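YbgK (Escherichia coli, PDB 5DUD) catalyses, as subunit C of an ATP-dependent 5-oxoprolinase, the cleavage of 5-oxoproline to L-glutamate, coupled to hydrolysis of ATP to ADP and phosphate. Local coordinates at residues A[119-124]-A[149-154]; A[196-201]-A[278-283]. One frame throughout, in Å; residues are numbered along the deposited sequence.

Interaction 1: A[119-124]-A[149-154]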
ATOM      1  N   ILE A 119       2.603  19.328 -11.135  1.00 42.26           N
ATOM      2  CA  ILE A 119       3.807  19.601 -10.349  1.00 42.30           C
ATOM      3  C   ILE A 119       4.944  18.801 -10.962  1.00 46.66           C
ATOM      4  O   ILE A 119       4.937  17.572 -10.880  1.00 45.71           O
ATOM      5  CB  ILE A 119       3.610  19.274  -8.846  1.00 44.44           C
ATOM      6  CG1 ILE A 119       2.428  20.079  -8.245  1.00 44.43           C
ATOM      7  CG2 ILE A 119       4.909  19.546  -8.066  1.00 45.63           C
ATOM      8  CD1 ILE A 119       1.985  19.636  -6.876  1.00 51.14           C
ATOM      9  N   ASP A 120       5.881  19.490 -11.615  1.00 44.34           N
ATOM     10  CA  ASP A 120       7.016  18.831 -12.240  1.00 45.03           C
ATOM     11  C   ASP A 120       8.003  18.429 -11.153  1.00 48.20           C
ATOM     12  O   ASP A 120       8.716  19.280 -10.629  1.00 48.49           O
ATOM     13  CB  ASP A 120       7.673  19.749 -13.294  1.00 48.59           C
ATOM     14  CG  ASP A 120       8.630  19.059 -14.249  1.00 61.16           C
ATOM     15  OD1 ASP A 120       9.051  17.916 -13.956  1.00 61.52           O
ATOM     16  OD2 ASP A 120       8.952  19.656 -15.298  1.00 68.96           O
ATOM     17  N   VAL A 121       7.997  17.141 -10.779  1.00 43.39           N
ATOM     18  CA  VAL A 121       8.900  16.553  -9.790  1.00 42.80           C
ATOM     19  C   VAL A 121       9.375  15.242 -10.400  1.00 46.47           C
ATOM     20  O   VAL A 121       8.687  14.711 -11.276  1.00 45.96           O
ATOM     21  CB  VAL A 121       8.274  16.376  -8.378  1.00 45.49           C
ATOM     22  CG1 VAL A 121       8.270  17.694  -7.605  1.00 45.34           C
ATOM     23  CG2 VAL A 121       6.873  15.774  -8.440  1.00 44.22           C
ATOM     24  N   PRO A 122      10.538  14.689 -10.016  1.00 43.14           N
ATOM     25  CA  PRO A 122      11.000  13.466 -10.704  1.00 43.18           C
ATOM     26  C   PRO A 122      10.075  12.257 -10.485  1.00 45.16           C
ATOM     27  O   PRO A 122       9.834  11.900  -9.335  1.00 43.86           O
ATOM     28  CB  PRO A 122      12.404  13.218 -10.139  1.00 45.84           C
ATOM     29  CG  PRO A 122      12.716  14.344  -9.242  1.00 50.38           C
ATOM     30  CD  PRO A 122      11.512  15.185  -9.025  1.00 45.09           C
ATOM     31  N   PRO A 123       9.507  11.665 -11.567  1.00 41.19           N
ATOM     32  CA  PRO A 123       8.628  10.501 -11.387  1.00 39.79           C
ATOM     33  C   PRO A 123       9.459   9.270 -11.052  1.00 43.30           C
ATOM     34  O   PRO A 123      10.155   8.737 -11.917  1.00 44.10           O
ATOM     35  CB  PRO A 123       7.904  10.381 -12.735  1.00 41.89           C
ATOM     36  CG  PRO A 123       8.827  10.982 -13.715  1.00 47.85           C
ATOM     37  CD  PRO A 123       9.673  11.997 -12.998  1.00 43.78           C
ATOM     38  N   VAL A 124       9.429   8.862  -9.779  1.00 38.37           N
ATOM     39  CA  VAL A 124      10.185   7.714  -9.289  1.00 38.02           C
ATOM     40  C   VAL A 124       9.383   6.436  -9.544  1.00 40.35           C
ATOM     41  O   VAL A 124       8.425   6.163  -8.816  1.00 38.84           O
ATOM     42  CB  VAL A 124      10.537   7.880  -7.787  1.00 41.45           C
ATOM     43  CG1 VAL A 124      11.212   6.619  -7.241  1.00 41.50           C
ATOM     44  CG2 VAL A 124      11.417   9.107  -7.563  1.00 41.89           C
ATOM     45  N   ARG A 149       9.701  25.087  -2.352  1.00 44.38           N
ATOM     46  CA  ARG A 149       9.108  25.460  -3.645  1.00 44.36           C
ATOM     47  C   ARG A 149       8.984  24.220  -4.531  1.00 48.06           C
ATOM     48  O   ARG A 149       9.924  23.432  -4.630  1.00 47.83           O
ATOM     49  CB  ARG A 149       9.922  26.552  -4.363  1.00 45.91           C
ATOM     50  CG  ARG A 149       9.686  27.951  -3.788  1.00 56.38           C
ATOM     51  CD  ARG A 149      10.923  28.827  -3.764  1.00 67.27           C
ATOM     52  NE  ARG A 149      11.576  28.917  -5.080  1.00 76.36           N
ATOM     53  CZ  ARG A 149      11.651  30.000  -5.859  1.00 91.96           C
ATOM     54  NH1 ARG A 149      11.107  31.153  -5.471  1.00 79.86           N
ATOM     55  NH2 ARG A 149      12.276  29.941  -7.029  1.00 79.78           N
ATOM     56  N   LEU A 150       7.823  24.047  -5.165  1.00 44.35           N
ATOM     57  CA  LEU A 150       7.540  22.909  -6.027  1.00 43.90           C
ATOM     58  C   LEU A 150       7.452  23.420  -7.467  1.00 49.16           C
ATOM     59  O   LEU A 150       6.644  24.306  -7.736  1.00 48.84           O
ATOM     60  CB  LEU A 150       6.251  22.207  -5.567  1.00 42.71           C
ATOM     61  CG  LEU A 150       6.459  21.065  -4.562  1.00 46.72           C
ATOM     62  CD1 LEU A 150       7.345  21.485  -3.393  1.00 47.23           C
ATOM     63  CD2 LEU A 150       5.154  20.581  -4.033  1.00 48.26           C
ATOM     64  N   PRO A 151       8.284  22.924  -8.412  1.00 47.11           N
ATOM     65  CA  PRO A 151       8.245  23.464  -9.788  1.00 48.23           C
ATOM     66  C   PRO A 151       7.075  22.972 -10.661  1.00 52.08           C
ATOM     67  O   PRO A 151       6.905  21.775 -10.867  1.00 51.03           O
ATOM     68  CB  PRO A 151       9.584  23.011 -10.386  1.00 50.99           C
ATOM     69  CG  PRO A 151      10.357  22.362  -9.267  1.00 54.94           C
ATOM     70  CD  PRO A 151       9.347  21.908  -8.283  1.00 48.91           C
ATOM     71  N   ILE A 152       6.322  23.910 -11.234  1.00 49.38           N
ATOM     72  CA  ILE A 152       5.164  23.585 -12.062  1.00 48.97           C
ATOM     73  C   ILE A 152       5.616  23.219 -13.478  1.00 54.20           C
ATOM     74  O   ILE A 152       6.623  23.736 -13.959  1.00 55.21           O
ATOM     75  CB  ILE A 152       4.172  24.786 -12.051  1.00 52.32           C
ATOM     76  CG1 ILE A 152       3.790  25.198 -10.598  1.00 51.95           C
ATOM     77  CG2 ILE A 152       2.923  24.495 -12.883  1.00 52.84           C
ATOM     78  CD1 ILE A 152       3.523  24.047  -9.632  1.00 57.91           C
ATOM     79  N   GLY A 153       4.861  22.324 -14.117  1.00 50.44           N
ATOM     80  CA  GLY A 153       5.105  21.871 -15.479  1.00 51.45           C
ATOM     81  C   GLY A 153       4.511  22.824 -16.493  1.00 56.77           C
ATOM     82  O   GLY A 153       3.853  23.798 -16.127  1.00 56.16           O
ATOM     83  N   LYS A 154       4.706  22.543 -17.777  1.00 54.96           N
ATOM     84  CA  LYS A 154       4.201  23.428 -18.827  1.00 56.24           C
ATOM     85  C   LYS A 154       2.858  22.936 -19.388  1.00 60.11           C
ATOM     86  O   LYS A 154       2.821  21.915 -20.074  1.00 59.46           O
ATOM     87  CB  LYS A 154       5.236  23.555 -19.963  1.00 60.66           C
TER
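Asp120 N meets Pro151 O at 2.6 Å in the one hydrogen bond between 119-124 and 149-154. The bond is weak, because the N-H...O angle is only 127°. It belongs to a single beta bridge between the backbones of Ile119 and Ile152. The two segments therefore touch briefly and do not continue as a paired ladder. Gly153 extends the backbone link on this side, since it is hydrogen-bonded to Gly118.

Side chains pack around the bridge. Although the CB of Ile119 points away from 149-154, CG2, anti to the backbone N and beside the carbonyl carbon, still reaches it. Ile119 CG2 lies 3.9 Å from Leu150 CB, and the two side chains cross obliquely. On the other branch, Ile119 CG1 is 4.3 Å from Ile152 CD1, a looser contact. Asp120 CB points toward the partner segment and sits 3.3 Å from Pro151 O. Asp120 CB also lies 3.9 Å from Gly153 N. Pro151 CB, CG and CD meet the carbonyl oxygen of Asp120, the nearest being Pro151 CD, 3.6 Å from Asp120 O. Val121 adds a loose apolar touch, its CG1 4.4 Å from Pro151 CD.

Ile119 and Leu150 form the buried side of this contact, while Asp120 and Pro151 lie at the surface. The contact sets a long loop, which follows strand 110-115, beside the end of strand 149-150. That short strand is an outermost strand of a six-stranded antiparallel sheet and pairs with strand 2-4. Leu53 of strand 52-56, in the neighbouring five-stranded sheet, touches both Ile119 and Leu150.

Interaction 2: A[196-201]-A[278-283]; sequences SPWQLS and IHFVQC
Trp198 and Ile278 form an antiparallel hydrogen-bonded pair between strands 198-200 and 277-282. These are adjacent strands of a seven-stranded mixed sheet, consistent with the cyclophilin-like fold of the carboxyltransferase family. Trp198 N donates to Ile278 O at 2.9 Å, with an N-H...O angle of 154°. The return bond, from Ile278 N to Trp198 O at 2.7 Å, is weak.

The Trp198 side chain can be followed outward. Trp198 CB lies 3.5 Å from Ile278 O, which sits at the edge of the indole, near its plane. The first torsion (chi1 -63°) sets CG anti to the carbonyl carbon and beside the backbone N. Trp198 CG is then 4.0 Å from Phe280 CE2. Trp198 CD1 comes closer, 3.5 Å from Phe280 CD2. Next along the ring, Trp198 NE1 lies at the edge of the Phe280 ring, in its plane, 3.8 Å from Phe280 CD2. The five-membered ring and the phenyl ring are inclined at 53°, so they form neither a flat stack nor a T-shaped pair. Leu216 and Pro242, both in loops, also pack against the tryptophan. Phe280 is itself stacked on Phe193 of helix 187-195. An alanine in place of Trp198 would probably open a gap beside Phe280 and deprive that ring of its indole neighbour.

On the same buried side, Leu200 CD1 meets Ile278 CD1 at 3.9 Å. Next to the bridge, the more exposed Pro197 packs against His279, with Pro197 CB 3.7 Å from His279 NE2. The other ring nitrogen, His279 ND1, is hydrogen-bonded to Asn172 OD1.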
ATOM      1  N   SER A 196     -23.408  -2.816  14.308  1.00 49.54           N
ATOM      2  CA  SER A 196     -22.713  -1.948  15.267  1.00 49.65           C
ATOM      3  C   SER A 196     -21.843  -0.858  14.593  1.00 51.93           C
ATOM      4  O   SER A 196     -21.170  -1.153  13.610  1.00 50.19           O
ATOM      5  CB  SER A 196     -21.838  -2.786  16.195  1.00 53.89           C
ATOM      6  OG  SER A 196     -21.675  -2.169  17.461  1.00 64.44           O
ATOM      7  N   PRO A 197     -21.820   0.390  15.119  1.00 48.68           N
ATOM      8  CA  PRO A 197     -20.971   1.428  14.517  1.00 47.13           C
ATOM      9  C   PRO A 197     -19.515   1.274  14.938  1.00 50.66           C
ATOM     10  O   PRO A 197     -19.247   0.775  16.031  1.00 51.28           O
ATOM     11  CB  PRO A 197     -21.569   2.716  15.072  1.00 49.71           C
ATOM     12  CG  PRO A 197     -22.042   2.345  16.414  1.00 55.96           C
ATOM     13  CD  PRO A 197     -22.536   0.920  16.296  1.00 51.88           C
ATOM     14  N   TRP A 198     -18.583   1.724  14.087  1.00 45.77           N
ATOM     15  CA  TRP A 198     -17.144   1.632  14.337  1.00 45.00           C
ATOM     16  C   TRP A 198     -16.514   3.017  14.433  1.00 47.85           C
ATOM     17  O   TRP A 198     -16.581   3.769  13.469  1.00 46.46           O
ATOM     18  CB  TRP A 198     -16.497   0.825  13.211  1.00 42.68           C
ATOM     19  CG  TRP A 198     -17.010  -0.580  13.181  1.00 44.23           C
ATOM     20  CD1 TRP A 198     -18.108  -1.030  12.511  1.00 47.26           C
ATOM     21  CD2 TRP A 198     -16.609  -1.641  14.052  1.00 44.94           C
ATOM     22  NE1 TRP A 198     -18.359  -2.339  12.842  1.00 47.51           N
ATOM     23  CE2 TRP A 198     -17.454  -2.740  13.789  1.00 49.38           C
ATOM     24  CE3 TRP A 198     -15.582  -1.789  14.993  1.00 46.62           C
ATOM     25  CZ2 TRP A 198     -17.299  -3.971  14.434  1.00 49.59           C
ATOM     26  CZ3 TRP A 198     -15.441  -3.003  15.643  1.00 48.99           C
ATOM     27  CH2 TRP A 198     -16.286  -4.080  15.354  1.00 50.09           C
ATOM     28  N   GLN A 199     -15.909   3.354  15.592  1.00 44.87           N
ATOM     29  CA  GLN A 199     -15.279   4.659  15.810  1.00 44.37           C
ATOM     30  C   GLN A 199     -13.840   4.644  15.299  1.00 46.82           C
ATOM     31  O   GLN A 199     -13.107   3.700  15.580  1.00 46.45           O
ATOM     32  CB  GLN A 199     -15.318   5.034  17.303  1.00 47.26           C
ATOM     33  CG  GLN A 199     -15.245   6.549  17.550  1.00 64.06           C
ATOM     34  CD  GLN A 199     -14.401   6.966  18.739  1.00 85.89           C
ATOM     35  OE1 GLN A 199     -13.942   6.153  19.551  1.00 82.75           O
ATOM     36  NE2 GLN A 199     -14.213   8.266  18.890  1.00 78.12           N
ATOM     37  N   LEU A 200     -13.392   5.735  14.656  1.00 42.31           N
ATOM     38  CA  LEU A 200     -12.016   5.827  14.170  1.00 41.10           C
ATOM     39  C   LEU A 200     -11.055   6.151  15.337  1.00 45.40           C
ATOM     40  O   LEU A 200     -11.387   6.945  16.221  1.00 45.68           O
ATOM     41  CB  LEU A 200     -11.914   6.888  13.054  1.00 40.20           C
ATOM     42  CG  LEU A 200     -10.703   6.816  12.090  1.00 43.96           C
ATOM     43  CD1 LEU A 200     -10.689   5.524  11.287  1.00 43.75           C
ATOM     44  CD2 LEU A 200     -10.697   8.014  11.109  1.00 45.73           C
ATOM     45  N   SER A 201      -9.882   5.501  15.344  1.00 41.68           N
ATOM     46  CA  SER A 201      -8.865   5.672  16.380  1.00 42.12           C
ATOM     47  C   SER A 201      -7.744   6.597  15.908  1.00 45.00           C
ATOM     48  O   SER A 201      -7.456   6.661  14.714  1.00 43.19           O
ATOM     49  CB  SER A 201      -8.277   4.316  16.771  1.00 46.00           C
ATOM     50  OG  SER A 201      -7.991   4.265  18.158  1.00 56.65           O
ATOM     51  N   ILE A 278     -18.229   5.000  11.790  1.00 37.51           N
ATOM     52  CA  ILE A 278     -18.233   4.409  10.441  1.00 35.93           C
ATOM     53  C   ILE A 278     -19.180   3.205  10.435  1.00 39.10           C
ATOM     54  O   ILE A 278     -18.995   2.292  11.240  1.00 39.21           O
ATOM     55  CB  ILE A 278     -16.814   3.967   9.957  1.00 38.10           C
ATOM     56  CG1 ILE A 278     -15.713   4.990  10.322  1.00 38.29           C
ATOM     57  CG2 ILE A 278     -16.834   3.703   8.439  1.00 37.81           C
ATOM     58  CD1 ILE A 278     -14.295   4.517  10.029  1.00 45.59           C
ATOM     59  N   HIS A 279     -20.163   3.179   9.519  1.00 34.68           N
ATOM     60  CA  HIS A 279     -21.098   2.053   9.397  1.00 34.63           C
ATOM     61  C   HIS A 279     -20.767   1.233   8.163  1.00 36.19           C
ATOM     62  O   HIS A 279     -20.477   1.796   7.107  1.00 34.47           O
ATOM     63  CB  HIS A 279     -22.555   2.536   9.314  1.00 36.30           C
ATOM     64  CG  HIS A 279     -23.004   3.333  10.500  1.00 40.82           C
ATOM     65  ND1 HIS A 279     -22.994   4.715  10.483  1.00 42.48           N
ATOM     66  CD2 HIS A 279     -23.469   2.918  11.701  1.00 43.82           C
ATOM     67  CE1 HIS A 279     -23.454   5.098  11.662  1.00 43.12           C
ATOM     68  NE2 HIS A 279     -23.760   4.049  12.427  1.00 44.35           N
ATOM     69  N   PHE A 280     -20.826  -0.098   8.281  1.00 32.69           N
ATOM     70  CA  PHE A 280     -20.579  -0.996   7.154  1.00 31.54           C
ATOM     71  C   PHE A 280     -21.911  -1.524   6.623  1.00 35.51           C
ATOM     72  O   PHE A 280     -22.790  -1.885   7.406  1.00 36.08           O
ATOM     73  CB  PHE A 280     -19.655  -2.156   7.547  1.00 33.25           C
ATOM     74  CG  PHE A 280     -18.226  -1.749   7.822  1.00 34.11           C
ATOM     75  CD1 PHE A 280     -17.396  -1.333   6.793  1.00 36.17           C
ATOM     76  CD2 PHE A 280     -17.695  -1.836   9.100  1.00 36.82           C
ATOM     77  CE1 PHE A 280     -16.073  -0.971   7.044  1.00 36.49           C
ATOM     78  CE2 PHE A 280     -16.370  -1.478   9.349  1.00 39.03           C
ATOM     79  CZ  PHE A 280     -15.569  -1.049   8.320  1.00 36.04           C
ATOM     80  N   VAL A 281     -22.055  -1.560   5.294  1.00 31.16           N
ATOM     81  CA  VAL A 281     -23.250  -2.055   4.613  1.00 31.39           C
ATOM     82  C   VAL A 281     -22.879  -3.353   3.886  1.00 34.78           C
ATOM     83  O   VAL A 281     -21.882  -3.380   3.169  1.00 33.42           O
ATOM     84  CB  VAL A 281     -23.807  -0.979   3.640  1.00 34.99           C
ATOM     85  CG1 VAL A 281     -24.880  -1.559   2.713  1.00 35.38           C
ATOM     86  CG2 VAL A 281     -24.353   0.222   4.400  1.00 35.24           C
ATOM     87  N   GLN A 282     -23.681  -4.420   4.043  1.00 32.15           N
ATOM     88  CA  GLN A 282     -23.412  -5.690   3.349  1.00 31.78           C
ATOM     89  C   GLN A 282     -23.756  -5.541   1.860  1.00 35.55           C
ATOM     90  O   GLN A 282     -24.873  -5.144   1.519  1.00 35.68           O
ATOM     91  CB  GLN A 282     -24.190  -6.849   3.980  1.00 34.27           C
ATOM     92  CG  GLN A 282     -23.617  -8.223   3.620  1.00 44.72           C
ATOM     93  CD  GLN A 282     -24.202  -9.366   4.422  1.00 60.91           C
ATOM     94  OE1 GLN A 282     -24.801  -9.183   5.487  1.00 56.70           O
ATOM     95  NE2 GLN A 282     -24.015 -10.584   3.934  1.00 52.58           N
ATOM     96  N   CYS A 283     -22.773  -5.818   0.993  1.00 31.52           N
ATOM     97  CA  CYS A 283     -22.859  -5.613  -0.439  1.00 31.07           C
ATOM     98  C   CYS A 283     -22.900  -6.937  -1.202  1.00 35.70           C
ATOM     99  O   CYS A 283     -22.824  -8.016  -0.614  1.00 35.66           O
ATOM    100  CB  CYS A 283     -21.672  -4.763  -0.883  1.00 30.29           C
ATOM    101  SG  CYS A 283     -21.795  -4.139  -2.578  1.00 33.78           S
TER

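Overall arrangement
Interaction 1 closes before interaction 2 opens along the chain. Their centres are 38 Å apart, their nearest atoms about 25 Å, and they lie on opposite sides of the chain's centre. All four segments fall within the carboxyltransferase domain. In interaction 1, strand 149-150 is an outer strand of the six-stranded antiparallel sheet, and 119-124 is a loop that meets it. In interaction 2, strands 198-200 and 277-282 both lie in the seven-stranded mixed sheet of the second half of the chain. The two contacts thus belong to separate parts of the subunit: one sets a loop against an outer strand near the surface, the other is a buried pairing of two strands, with helix 187-195 packed near it.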